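Conserved hypothetical protein MTH1747 (Methanothermobacter thermautotrophicus, PDB 1I36) is of unknown function but binds NADP and resembles 3-hydroxyacid dehydrogenases in structure, which is consistent with a role as an NADP-dependent oxidoreductase. Local coordinates at residues L1-A12 / D53-V64; D122-E133 / N144-A155. The protein carries 1 engineered substitution. All coordinates share one frame; numbering follows the deposited sequence.

Contact 1 (L1-A12 / D53-V64); sequences LRVGFIGFGEVA and DVYSCPVVISAV. Engineered in segment 1-12: Leu-1 (natural residue Met). With NAP (NADP nicotinamide-adenine-dinucleotide phosphate), chain C.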
loop_
_atom_site.group_PDB
_atom_site.type_symbol
_atom_site.label_atom_id
_atom_site.label_comp_id
_atom_site.label_asym_id
_atom_site.label_seq_id
_atom_site.Cartn_x
_atom_site.Cartn_y
_atom_site.Cartn_z
ATOM N N LEU A 1 32.384 0.165 -28.520
ATOM C CA LEU A 1 33.634 0.960 -28.680
ATOM C C LEU A 1 34.395 0.795 -27.374
ATOM O O LEU A 1 34.885 -0.297 -27.079
ATOM C CB LEU A 1 33.282 2.441 -28.951
ATOM C CG LEU A 1 34.258 3.357 -29.728
ATOM C CD1 LEU A 1 35.173 4.152 -28.812
ATOM C CD2 LEU A 1 35.061 2.526 -30.728
ATOM N N ARG A 2 34.454 1.863 -26.582
ATOM C CA ARG A 2 35.105 1.842 -25.280
ATOM C C ARG A 2 34.147 2.427 -24.233
ATOM O O ARG A 2 33.527 3.464 -24.468
ATOM C CB ARG A 2 36.381 2.703 -25.284
ATOM C CG ARG A 2 37.509 2.207 -26.197
ATOM C CD ARG A 2 38.869 2.689 -25.718
ATOM N NE ARG A 2 38.960 4.144 -25.622
ATOM C CZ ARG A 2 39.803 4.789 -24.815
ATOM N NH1 ARG A 2 40.629 4.110 -24.025
ATOM N NH2 ARG A 2 39.832 6.112 -24.806
ATOM N N VAL A 3 33.987 1.737 -23.110
ATOM C CA VAL A 3 33.154 2.254 -22.021
ATOM C C VAL A 3 34.088 2.494 -20.821
ATOM O O VAL A 3 34.771 1.581 -20.352
ATOM C CB VAL A 3 32.002 1.278 -21.620
ATOM C CG1 VAL A 3 31.269 1.803 -20.380
ATOM C CG2 VAL A 3 31.000 1.139 -22.772
ATOM N N GLY A 4 34.160 3.736 -20.357
ATOM C CA GLY A 4 35.012 4.026 -19.206
ATOM C C GLY A 4 34.242 4.079 -17.897
ATOM O O GLY A 4 33.100 4.520 -17.863
ATOM N N PHE A 5 34.870 3.607 -16.826
ATOM C CA PHE A 5 34.247 3.597 -15.507
ATOM C C PHE A 5 35.014 4.459 -14.505
ATOM O O PHE A 5 36.238 4.353 -14.385
ATOM C CB PHE A 5 34.185 2.155 -14.942
ATOM C CG PHE A 5 33.125 1.300 -15.567
ATOM C CD1 PHE A 5 33.323 0.712 -16.810
ATOM C CD2 PHE A 5 31.896 1.126 -14.935
ATOM C CE1 PHE A 5 32.309 -0.033 -17.422
ATOM C CE2 PHE A 5 30.876 0.376 -15.543
ATOM C CZ PHE A 5 31.082 -0.200 -16.785
ATOM N N ILE A 6 34.302 5.345 -13.822
ATOM C CA ILE A 6 34.905 6.133 -12.756
ATOM C C ILE A 6 34.382 5.386 -11.534
ATOM O O ILE A 6 33.164 5.306 -11.316
ATOM C CB ILE A 6 34.421 7.574 -12.747
ATOM C CG1 ILE A 6 34.716 8.242 -14.092
ATOM C CG2 ILE A 6 35.141 8.336 -11.627
ATOM C CD1 ILE A 6 33.939 9.568 -14.275
ATOM N N GLY A 7 35.310 4.828 -10.763
ATOM C CA GLY A 7 34.986 4.005 -9.620
ATOM C C GLY A 7 34.972 2.578 -10.155
ATOM O O GLY A 7 34.745 2.369 -11.352
ATOM N N PHE A 8 35.353 1.592 -9.342
ATOM C CA PHE A 8 35.292 0.223 -9.847
ATOM C C PHE A 8 34.977 -0.724 -8.729
ATOM O O PHE A 8 35.798 -1.545 -8.318
ATOM C CB PHE A 8 36.547 -0.184 -10.641
ATOM C CG PHE A 8 36.286 -1.252 -11.664
ATOM C CD1 PHE A 8 35.908 -0.918 -12.954
ATOM C CD2 PHE A 8 36.361 -2.593 -11.317
ATOM C CE1 PHE A 8 35.592 -1.912 -13.900
ATOM C CE2 PHE A 8 36.055 -3.596 -12.239
ATOM C CZ PHE A 8 35.667 -3.249 -13.532
ATOM N N GLY A 9 33.777 -0.532 -8.202
ATOM C CA GLY A 9 33.264 -1.326 -7.110
ATOM C C GLY A 9 32.318 -2.390 -7.607
ATOM O O GLY A 9 32.474 -2.871 -8.724
ATOM N N GLU A 10 31.331 -2.736 -6.787
ATOM C CA GLU A 10 30.379 -3.784 -7.124
ATOM C C GLU A 10 29.555 -3.526 -8.380
ATOM O O GLU A 10 29.364 -4.431 -9.191
ATOM C CB GLU A 10 29.442 -4.074 -5.948
ATOM C CG GLU A 10 28.421 -5.149 -6.280
ATOM C CD GLU A 10 27.711 -5.720 -5.061
ATOM O OE1 GLU A 10 27.277 -4.948 -4.187
ATOM O OE2 GLU A 10 27.573 -6.960 -4.992
ATOM N N VAL A 11 28.999 -2.323 -8.498
ATOM C CA VAL A 11 28.210 -1.977 -9.689
ATOM C C VAL A 11 29.060 -2.021 -10.954
ATOM O O VAL A 11 28.719 -2.713 -11.913
ATOM C CB VAL A 11 27.593 -0.594 -9.548
ATOM C CG1 VAL A 11 26.970 -0.143 -10.872
ATOM C CG2 VAL A 11 26.558 -0.648 -8.435
ATOM N N ALA A 12 30.176 -1.296 -10.946
ATOM C CA ALA A 12 31.072 -1.246 -12.098
ATOM C C ALA A 12 31.546 -2.642 -12.515
ATOM O O ALA A 12 31.581 -2.965 -13.703
ATOM C CB ALA A 12 32.294 -0.354 -11.781
ATOM N N ASP A 53 42.149 9.493 -19.968
ATOM C CA ASP A 53 41.837 8.570 -21.047
ATOM C C ASP A 53 40.417 8.010 -20.819
ATOM O O ASP A 53 39.662 7.829 -21.769
ATOM C CB ASP A 53 42.871 7.442 -21.120
ATOM C CG ASP A 53 42.697 6.565 -22.352
ATOM O OD1 ASP A 53 42.199 7.060 -23.379
ATOM O OD2 ASP A 53 43.033 5.368 -22.288
ATOM N N VAL A 54 40.053 7.806 -19.552
ATOM C CA VAL A 54 38.728 7.297 -19.194
ATOM C C VAL A 54 37.699 8.286 -19.696
ATOM O O VAL A 54 36.794 7.911 -20.432
ATOM C CB VAL A 54 38.591 7.149 -17.656
ATOM C CG1 VAL A 54 37.134 6.798 -17.267
ATOM C CG2 VAL A 54 39.514 6.069 -17.185
ATOM N N TYR A 55 37.925 9.571 -19.395
ATOM C CA TYR A 55 37.021 10.652 -19.786
ATOM C C TYR A 55 36.843 10.789 -21.268
ATOM O O TYR A 55 35.911 11.453 -21.695
ATOM C CB TYR A 55 37.487 12.024 -19.241
ATOM C CG TYR A 55 37.672 12.073 -17.738
ATOM C CD1 TYR A 55 36.960 11.208 -16.893
ATOM C CD2 TYR A 55 38.541 13.001 -17.150
ATOM C CE1 TYR A 55 37.112 11.275 -15.492
ATOM C CE2 TYR A 55 38.698 13.075 -15.755
ATOM C CZ TYR A 55 37.979 12.212 -14.939
ATOM O OH TYR A 55 38.125 12.302 -13.572
ATOM N N SER A 56 37.778 10.254 -22.048
ATOM C CA SER A 56 37.696 10.347 -23.508
ATOM C C SER A 56 36.786 9.310 -24.152
ATOM O O SER A 56 36.479 9.414 -25.344
ATOM C CB SER A 56 39.087 10.259 -24.163
ATOM O OG SER A 56 39.562 8.924 -24.149
ATOM N N CYS A 57 36.388 8.286 -23.403
ATOM C CA CYS A 57 35.500 7.269 -23.955
ATOM C C CYS A 57 34.145 7.858 -24.332
ATOM O O CYS A 57 33.677 8.804 -23.689
ATOM C CB CYS A 57 35.299 6.147 -22.956
ATOM S SG CYS A 57 36.780 5.294 -22.545
ATOM N N PRO A 58 33.496 7.321 -25.389
ATOM C CA PRO A 58 32.183 7.839 -25.807
ATOM C C PRO A 58 31.088 7.659 -24.737
ATOM O O PRO A 58 30.076 8.364 -24.758
ATOM C CB PRO A 58 31.903 7.067 -27.104
ATOM C CG PRO A 58 32.664 5.793 -26.911
ATOM C CD PRO A 58 33.957 6.268 -26.310
ATOM N N VAL A 59 31.332 6.742 -23.794
ATOM C CA VAL A 59 30.424 6.484 -22.674
ATOM C C VAL A 59 31.285 6.358 -21.415
ATOM O O VAL A 59 32.179 5.514 -21.332
ATOM C CB VAL A 59 29.555 5.191 -22.839
ATOM C CG1 VAL A 59 28.594 5.049 -21.628
ATOM C CG2 VAL A 59 28.708 5.264 -24.160
ATOM N N VAL A 60 31.010 7.232 -20.454
ATOM C CA VAL A 60 31.722 7.266 -19.189
ATOM C C VAL A 60 30.677 7.052 -18.091
ATOM O O VAL A 60 29.718 7.813 -18.004
ATOM C CB VAL A 60 32.350 8.641 -18.972
ATOM C CG1 VAL A 60 33.061 8.670 -17.601
ATOM C CG2 VAL A 60 33.383 8.935 -20.121
ATOM N N ILE A 61 30.840 6.000 -17.300
ATOM C CA ILE A 61 29.887 5.702 -16.233
ATOM C C ILE A 61 30.532 5.975 -14.870
ATOM O O ILE A 61 31.607 5.463 -14.576
ATOM C CB ILE A 61 29.437 4.200 -16.283
ATOM C CG1 ILE A 61 28.681 3.906 -17.607
ATOM C CG2 ILE A 61 28.542 3.881 -15.095
ATOM C CD1 ILE A 61 28.431 2.417 -17.846
ATOM N N SER A 62 29.849 6.780 -14.061
ATOM C CA SER A 62 30.293 7.145 -12.720
ATOM C C SER A 62 29.538 6.242 -11.735
ATOM O O SER A 62 28.328 6.373 -11.580
ATOM C CB SER A 62 29.923 8.604 -12.429
ATOM O OG SER A 62 30.219 8.928 -11.077
ATOM N N ALA A 63 30.262 5.339 -11.086
ATOM C CA ALA A 63 29.687 4.402 -10.133
ATOM C C ALA A 63 30.599 4.431 -8.906
ATOM O O ALA A 63 31.370 3.492 -8.649
ATOM C CB ALA A 63 29.648 2.999 -10.743
ATOM N N VAL A 64 30.620 5.585 -8.254
ATOM C CA VAL A 64 31.469 5.792 -7.077
ATOM C C VAL A 64 30.564 5.703 -5.853
ATOM O O VAL A 64 29.757 4.791 -5.782
ATOM C CB VAL A 64 32.183 7.173 -7.182
ATOM C CG1 VAL A 64 33.216 7.101 -8.293
ATOM C CG2 VAL A 64 31.165 8.280 -7.510
HETATM P PA NAP C . 31.537 0.136 -3.904
HETATM O O1A NAP C . 31.177 1.129 -2.908
HETATM O O2A NAP C . 31.056 -1.178 -4.276
HETATM O O5B NAP C . 32.303 0.854 -5.204
HETATM C C5B NAP C . 32.595 2.353 -5.447
HETATM C C4B NAP C . 34.000 2.216 -5.809
HETATM O O4B NAP C . 34.225 3.783 -6.148
HETATM C C3B NAP C . 35.005 2.349 -5.099
HETATM O O3B NAP C . 35.356 1.196 -5.739
HETATM C C2B NAP C . 36.184 3.205 -4.854
HETATM O O2B NAP C . 37.431 3.067 -4.961
HETATM C C1B NAP C . 35.606 4.120 -5.753
HETATM N N9A NAP C . 35.733 5.514 -5.282
HETATM C C8A NAP C . 35.528 6.229 -4.098
HETATM N N7A NAP C . 35.881 7.490 -4.224
HETATM C C5A NAP C . 36.327 7.629 -5.524
HETATM C C6A NAP C . 36.843 8.738 -6.271
HETATM N N6A NAP C . 36.982 9.950 -5.730
HETATM N N1A NAP C . 37.207 8.523 -7.593
HETATM C C2A NAP C . 37.079 7.289 -8.160
HETATM N N3A NAP C . 36.609 6.201 -7.518
HETATM C C4A NAP C . 36.240 6.444 -6.190
HETATM O O3 NAP C . 30.067 0.727 -4.427
HETATM P PN NAP C . 28.843 0.140 -5.451
HETATM O O1N NAP C . 28.007 -0.841 -4.680
HETATM O O2N NAP C . 29.593 -0.329 -6.621
HETATM O O5D NAP C . 27.900 1.304 -5.964
HETATM C C5D NAP C . 28.409 2.391 -6.778
HETATM C C4D NAP C . 27.326 3.449 -6.887
HETATM O O4D NAP C . 26.032 2.999 -7.391
HETATM C C3D NAP C . 26.977 4.151 -5.550
HETATM O O3D NAP C . 26.741 5.592 -5.640
HETATM C C2D NAP C . 25.763 3.452 -5.038
HETATM O O2D NAP C . 24.991 4.233 -4.173
HETATM C C1D NAP C . 25.051 3.058 -6.351
HETATM N N1N NAP C . 24.182 1.875 -6.239
HETATM C C2N NAP C . 24.719 0.639 -5.854
HETATM C C3N NAP C . 23.788 -0.452 -5.788
HETATM C C7N NAP C . 24.209 -1.791 -5.408
HETATM O O7N NAP C . 23.390 -2.729 -5.365
HETATM N N7N NAP C . 25.499 -2.073 -5.094
HETATM C C4N NAP C . 22.430 -0.228 -6.107
HETATM C C5N NAP C . 21.937 0.978 -6.473
HETATM C C6N NAP C . 22.813 2.029 -6.542
HETATM P P2B NAP C . 38.146 2.627 -3.524
HETATM O O1X NAP C . 37.800 1.202 -3.198
HETATM O O2X NAP C . 39.524 2.822 -3.885
HETATM O O3X NAP C . 37.585 3.501 -2.514
HETATM O O HOH W 1 31.075 0.617 -8.739
#
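Ile-6 fills the packed middle of this contact. Its CD1 lies 3.6 Å from Val-60 CG1 and meets the Tyr-55 ring at its edge; chi1 of -58° sets CG1 beside the backbone N and CG2 anti to it, and CG2 runs alongside Val-64 CG1. On the other face of the sheet Ile-61 CD1 touches both Val-3 CG1 and the Phe-5 ring. Strands 2-6 and 59-62 are parallel, joined by bonds such as Ile-61 N to Gly-4 O (2.8 Å). Gly-4 has to stay bare, since a CB there would run into Val-54 CG1.

The end where the strands begin, round Leu-1, Arg-2 and Ser-56, is looser and partly open to solvent. There Arg-2 grips Asp-53 end-on, NH2 to OD1 at 2.9 Å and NH1 to OD2 at 3.2 Å, with the guanidinium and carboxylate planes 31° apart. Cys-57 SG lies 3.7 Å above the guanidinium plane, and Thr-49 also bonds Asp-53 OD2. With an alanine at Arg-2, the Asp-53 carboxylate would probably lose its charged mate and the Cys-57 sulfur its cover on that side.

Beyond the strands, Val-11 N donates to NADP O2N (2.8 Å) and Glu-10 N to O2A (3.0 Å). A water links Gly-9 N, Ala-12 N and Ala-63 O to O2N. Gly-7, Gly-9 and Ala-12 fit the GxGxxA pattern, and this strand-turn-helix holding a dinucleotide diphosphate on helix N-terminal amides is the signature of the Rossmann fold.

Contact 2 (D122-E133 / N144-A155); sequences DIRIIASGRDAE and NIEVRGREPGDA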
loop_
_atom_site.group_PDB
_atom_site.type_symbol
_atom_site.label_atom_id
_atom_site.label_comp_id
_atom_site.label_asym_id
_atom_site.label_seq_id
_atom_site.Cartn_x
_atom_site.Cartn_y
_atom_site.Cartn_z
ATOM N N ASP A 122 21.846 -8.345 -15.307
ATOM C CA ASP A 122 20.478 -8.413 -15.847
ATOM C C ASP A 122 19.540 -7.400 -15.184
ATOM O O ASP A 122 18.364 -7.281 -15.541
ATOM C CB ASP A 122 19.876 -9.802 -15.619
ATOM C CG ASP A 122 20.396 -10.825 -16.590
ATOM O OD1 ASP A 122 21.176 -10.458 -17.498
ATOM O OD2 ASP A 122 19.998 -11.997 -16.458
ATOM N N ILE A 123 20.069 -6.682 -14.211
ATOM C CA ILE A 123 19.281 -5.716 -13.472
ATOM C C ILE A 123 18.656 -4.670 -14.375
ATOM O O ILE A 123 19.274 -4.251 -15.355
ATOM C CB ILE A 123 20.160 -5.065 -12.372
ATOM C CG1 ILE A 123 19.294 -4.358 -11.345
ATOM C CG2 ILE A 123 21.266 -4.193 -12.962
ATOM C CD1 ILE A 123 18.350 -5.287 -10.667
ATOM N N ARG A 124 17.391 -4.334 -14.116
ATOM C CA ARG A 124 16.742 -3.296 -14.889
ATOM C C ARG A 124 17.324 -1.949 -14.437
ATOM O O ARG A 124 17.493 -1.680 -13.224
ATOM C CB ARG A 124 15.229 -3.304 -14.675
ATOM C CG ARG A 124 14.449 -2.108 -15.293
ATOM C CD ARG A 124 14.729 -1.836 -16.784
ATOM N NE ARG A 124 14.585 -2.997 -17.673
ATOM C CZ ARG A 124 13.432 -3.442 -18.181
ATOM N NH1 ARG A 124 12.289 -2.835 -17.882
ATOM N NH2 ARG A 124 13.434 -4.458 -19.049
ATOM N N ILE A 125 17.706 -1.140 -15.425
ATOM C CA ILE A 125 18.228 0.182 -15.142
ATOM C C ILE A 125 17.343 1.166 -15.907
ATOM O O ILE A 125 17.138 1.004 -17.109
ATOM C CB ILE A 125 19.665 0.301 -15.683
ATOM C CG1 ILE A 125 20.596 -0.615 -14.905
ATOM C CG2 ILE A 125 20.155 1.768 -15.642
ATOM C CD1 ILE A 125 21.972 -0.713 -15.586
ATOM N N ILE A 126 16.805 2.173 -15.246
ATOM C CA ILE A 126 16.023 3.150 -16.008
ATOM C C ILE A 126 16.949 4.367 -16.200
ATOM O O ILE A 126 17.805 4.641 -15.347
ATOM C CB ILE A 126 14.669 3.516 -15.346
ATOM C CG1 ILE A 126 14.887 4.104 -13.957
ATOM C CG2 ILE A 126 13.756 2.238 -15.275
ATOM C CD1 ILE A 126 13.580 4.722 -13.343
ATOM N N ALA A 127 16.783 5.079 -17.310
ATOM C CA ALA A 127 17.660 6.215 -17.625
ATOM C C ALA A 127 16.865 7.375 -18.202
ATOM O O ALA A 127 15.928 7.187 -18.995
ATOM C CB ALA A 127 18.756 5.746 -18.635
ATOM N N SER A 128 17.259 8.587 -17.804
ATOM C CA SER A 128 16.562 9.778 -18.257
ATOM C C SER A 128 17.549 10.825 -18.761
ATOM O O SER A 128 18.704 10.851 -18.340
ATOM C CB SER A 128 15.674 10.326 -17.134
ATOM O OG SER A 128 16.437 10.942 -16.099
ATOM N N GLY A 129 17.070 11.693 -19.654
ATOM C CA GLY A 129 17.918 12.725 -20.242
ATOM C C GLY A 129 17.824 12.596 -21.753
ATOM O O GLY A 129 17.443 11.532 -22.278
ATOM N N ARG A 130 18.258 13.639 -22.467
ATOM C CA ARG A 130 18.207 13.677 -23.935
ATOM C C ARG A 130 19.025 12.599 -24.582
ATOM O O ARG A 130 18.722 12.142 -25.687
ATOM C CB ARG A 130 18.715 15.026 -24.487
ATOM C CG ARG A 130 17.922 16.212 -24.090
ATOM C CD ARG A 130 18.446 17.474 -24.832
ATOM N NE ARG A 130 18.320 17.354 -26.283
ATOM C CZ ARG A 130 19.348 17.148 -27.091
ATOM N NH1 ARG A 130 20.565 17.047 -26.589
ATOM N NH2 ARG A 130 19.164 17.083 -28.400
ATOM N N ASP A 131 20.110 12.253 -23.922
ATOM C CA ASP A 131 21.011 11.231 -24.405
ATOM C C ASP A 131 20.749 9.848 -23.825
ATOM O O ASP A 131 21.585 8.945 -23.987
ATOM C CB ASP A 131 22.429 11.650 -24.057
ATOM C CG ASP A 131 22.777 13.020 -24.643
ATOM O OD1 ASP A 131 23.070 13.061 -25.853
ATOM O OD2 ASP A 131 22.688 14.033 -23.901
ATOM N N ALA A 132 19.610 9.669 -23.154
ATOM C CA ALA A 132 19.296 8.368 -22.532
ATOM C C ALA A 132 19.204 7.229 -23.567
ATOM O O ALA A 132 19.671 6.083 -23.335
ATOM C CB ALA A 132 17.974 8.487 -21.709
ATOM N N GLU A 133 18.589 7.537 -24.707
ATOM C CA GLU A 133 18.458 6.574 -25.798
ATOM C C GLU A 133 19.823 6.109 -26.278
ATOM O O GLU A 133 20.007 4.948 -26.637
ATOM C CB GLU A 133 17.745 7.206 -26.987
ATOM C CG GLU A 133 16.269 7.417 -26.827
ATOM C CD GLU A 133 15.640 7.853 -28.148
ATOM O OE1 GLU A 133 15.861 7.153 -29.172
ATOM O OE2 GLU A 133 14.963 8.909 -28.170
ATOM N N ASN A 144 20.325 -4.117 -19.525
ATOM C CA ASN A 144 18.864 -4.108 -19.538
ATOM C C ASN A 144 18.392 -2.703 -19.175
ATOM O O ASN A 144 17.824 -2.492 -18.117
ATOM C CB ASN A 144 18.397 -5.133 -18.476
ATOM C CG ASN A 144 16.891 -5.282 -18.403
ATOM O OD1 ASN A 144 16.150 -4.821 -19.276
ATOM N ND2 ASN A 144 16.434 -5.982 -17.373
ATOM N N ILE A 145 18.603 -1.754 -20.085
ATOM C CA ILE A 145 18.256 -0.347 -19.851
ATOM C C ILE A 145 16.909 -0.005 -20.499
ATOM O O ILE A 145 16.546 -0.550 -21.539
ATOM C CB ILE A 145 19.358 0.571 -20.474
ATOM C CG1 ILE A 145 20.716 0.295 -19.810
ATOM C CG2 ILE A 145 18.981 2.072 -20.267
ATOM C CD1 ILE A 145 21.965 0.553 -20.746
ATOM N N GLU A 146 16.179 0.892 -19.860
ATOM C CA GLU A 146 14.899 1.358 -20.353
ATOM C C GLU A 146 14.889 2.875 -20.100
ATOM O O GLU A 146 15.312 3.336 -19.036
ATOM C CB GLU A 146 13.769 0.682 -19.576
ATOM C CG GLU A 146 12.417 1.229 -19.866
ATOM C CD GLU A 146 11.352 0.502 -19.071
ATOM O OE1 GLU A 146 11.277 0.728 -17.843
ATOM O OE2 GLU A 146 10.620 -0.311 -19.678
ATOM N N VAL A 147 14.433 3.637 -21.084
ATOM C CA VAL A 147 14.372 5.099 -20.969
ATOM C C VAL A 147 13.071 5.525 -20.284
ATOM O O VAL A 147 12.020 5.011 -20.603
ATOM C CB VAL A 147 14.420 5.790 -22.373
ATOM C CG1 VAL A 147 14.232 7.359 -22.238
ATOM C CG2 VAL A 147 15.734 5.470 -23.060
ATOM N N ARG A 148 13.148 6.438 -19.327
ATOM C CA ARG A 148 11.948 6.949 -18.648
ATOM C C ARG A 148 12.130 8.452 -18.491
ATOM O O ARG A 148 13.260 8.937 -18.540
ATOM C CB ARG A 148 11.811 6.326 -17.241
ATOM C CG ARG A 148 11.507 4.836 -17.232
ATOM C CD ARG A 148 10.048 4.607 -17.540
ATOM N NE ARG A 148 9.685 3.193 -17.639
ATOM C CZ ARG A 148 8.428 2.764 -17.678
ATOM N NH1 ARG A 148 7.431 3.641 -17.622
ATOM N NH2 ARG A 148 8.167 1.469 -17.813
ATOM N N GLY A 149 11.043 9.179 -18.241
ATOM C CA GLY A 149 11.149 10.610 -18.038
ATOM C C GLY A 149 11.689 11.361 -19.246
ATOM O O GLY A 149 11.598 10.870 -20.378
ATOM N N ARG A 150 12.257 12.545 -19.018
ATOM C CA ARG A 150 12.789 13.350 -20.120
ATOM C C ARG A 150 14.149 13.989 -19.824
ATOM O O ARG A 150 14.945 14.184 -20.719
ATOM C CB ARG A 150 11.824 14.499 -20.438
ATOM C CG ARG A 150 10.431 14.080 -20.857
ATOM C CD ARG A 150 9.560 15.304 -21.139
ATOM N NE ARG A 150 9.403 16.174 -19.968
ATOM C CZ ARG A 150 8.746 17.336 -19.979
ATOM N NH1 ARG A 150 8.179 17.778 -21.104
ATOM N NH2 ARG A 150 8.660 18.064 -18.869
ATOM N N GLU A 151 14.419 14.291 -18.558
ATOM C CA GLU A 151 15.658 14.987 -18.229
ATOM C C GLU A 151 16.381 14.421 -17.030
ATOM O O GLU A 151 15.850 13.559 -16.349
ATOM C CB GLU A 151 15.322 16.480 -18.024
ATOM C CG GLU A 151 14.140 16.741 -17.115
ATOM C CD GLU A 151 13.775 18.231 -17.010
ATOM O OE1 GLU A 151 13.486 18.881 -18.038
ATOM O OE2 GLU A 151 13.782 18.755 -15.884
ATOM N N PRO A 152 17.645 14.831 -16.810
ATOM C CA PRO A 152 18.412 14.331 -15.658
ATOM C C PRO A 152 17.610 14.580 -14.394
ATOM O O PRO A 152 17.022 15.644 -14.248
ATOM C CB PRO A 152 19.662 15.202 -15.692
ATOM C CG PRO A 152 19.885 15.330 -17.224
ATOM C CD PRO A 152 18.478 15.719 -17.655
ATOM N N GLY A 153 17.562 13.595 -13.502
ATOM C CA GLY A 153 16.793 13.757 -12.289
ATOM C C GLY A 153 15.504 12.921 -12.330
ATOM O O GLY A 153 15.059 12.443 -11.275
ATOM N N ASP A 154 14.929 12.699 -13.523
ATOM C CA ASP A 154 13.685 11.927 -13.622
ATOM C C ASP A 154 13.837 10.476 -13.216
ATOM O O ASP A 154 13.042 9.991 -12.408
ATOM C CB ASP A 154 13.034 12.020 -15.008
ATOM C CG ASP A 154 12.562 13.423 -15.336
ATOM O OD1 ASP A 154 12.409 14.256 -14.419
ATOM O OD2 ASP A 154 12.304 13.684 -16.520
ATOM N N ALA A 155 14.880 9.805 -13.707
ATOM C CA ALA A 155 15.115 8.398 -13.346
ATOM C C ALA A 155 15.331 8.218 -11.832
ATOM O O ALA A 155 14.762 7.304 -11.213
ATOM C CB ALA A 155 16.308 7.863 -14.131
HETATM O O HOH W 2 21.508 -3.961 -16.916
HETATM O O HOH W 3 11.442 -0.944 -15.565
HETATM O O HOH W 4 14.540 10.751 -20.752
#
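Arg-124 and Asn-144 cross at about a right angle, the guanidinium plane turned 83° from the amide. The arginine approaches side-on and puts two nitrogens on one oxygen: NH2 reaches Asn-144 OD1 at 2.7 Å on a lone pair in the carbonyl plane, whereas NE, at 2.9 Å, comes from above that plane. Bends at chi2 and chi3 (both 52°) fold the arginine back over its neighbour strand. The amide's rotation is fixed from its other end, where Asn-144 ND2 donates to Asp-122 O.

Glu-146 crosses Arg-124 obliquely. Its OE2 stands 3.5 Å from Arg-124 NH1 but well out of the guanidinium plane, a pairing of charges alone. Its OE1 is held from above the carboxylate by Arg-148 NE (2.9 Å) and NH2, and the Arg-148 NH1 goes on to Glu-191 and Asp-188 of the second subunit.

Strand 124-128, helix 132-136 and parallel strand 144-147 form a right-handed beta-alpha-beta crossover at the edge of the sheet within this chain. Beneath the helix start, Ala-132 CB meets Val-147 CG1, and Ala-127 CB touches Ile-145 CG2 on the same face. On the opposite face Ile-126 lays CG1 against Ala-155 CB (4.0 Å).

At the end of strand 124-128, Ser-128 OG donates to Glu-151 O at 2.7 Å, from above the carbonyl plane, and accepts from Ala-155 N (3.1 Å), tying the strand to the first turn of helix 154-182.

Both contacts pair parallel strands of one mixed sheet, with centres about 17 Å apart and no touch between them. Contact 1 joins inner strands 2-6 and 59-62 and is mostly buried; contact 2 joins strand 124-128 to the outermost strand within the chain, 144-147, and is only partly buried. Their chemistry follows: aliphatic packing and bare glycines dominate the first, with one salt bridge at its outer end, while contact 2 adds to its apolar packing a charged network, Arg-124, Glu-146 and Arg-148, that continues into the other subunit. At their far ends contact 1 opens onto the NADP diphosphate, whereas contact 2 runs into the long helix 154-182.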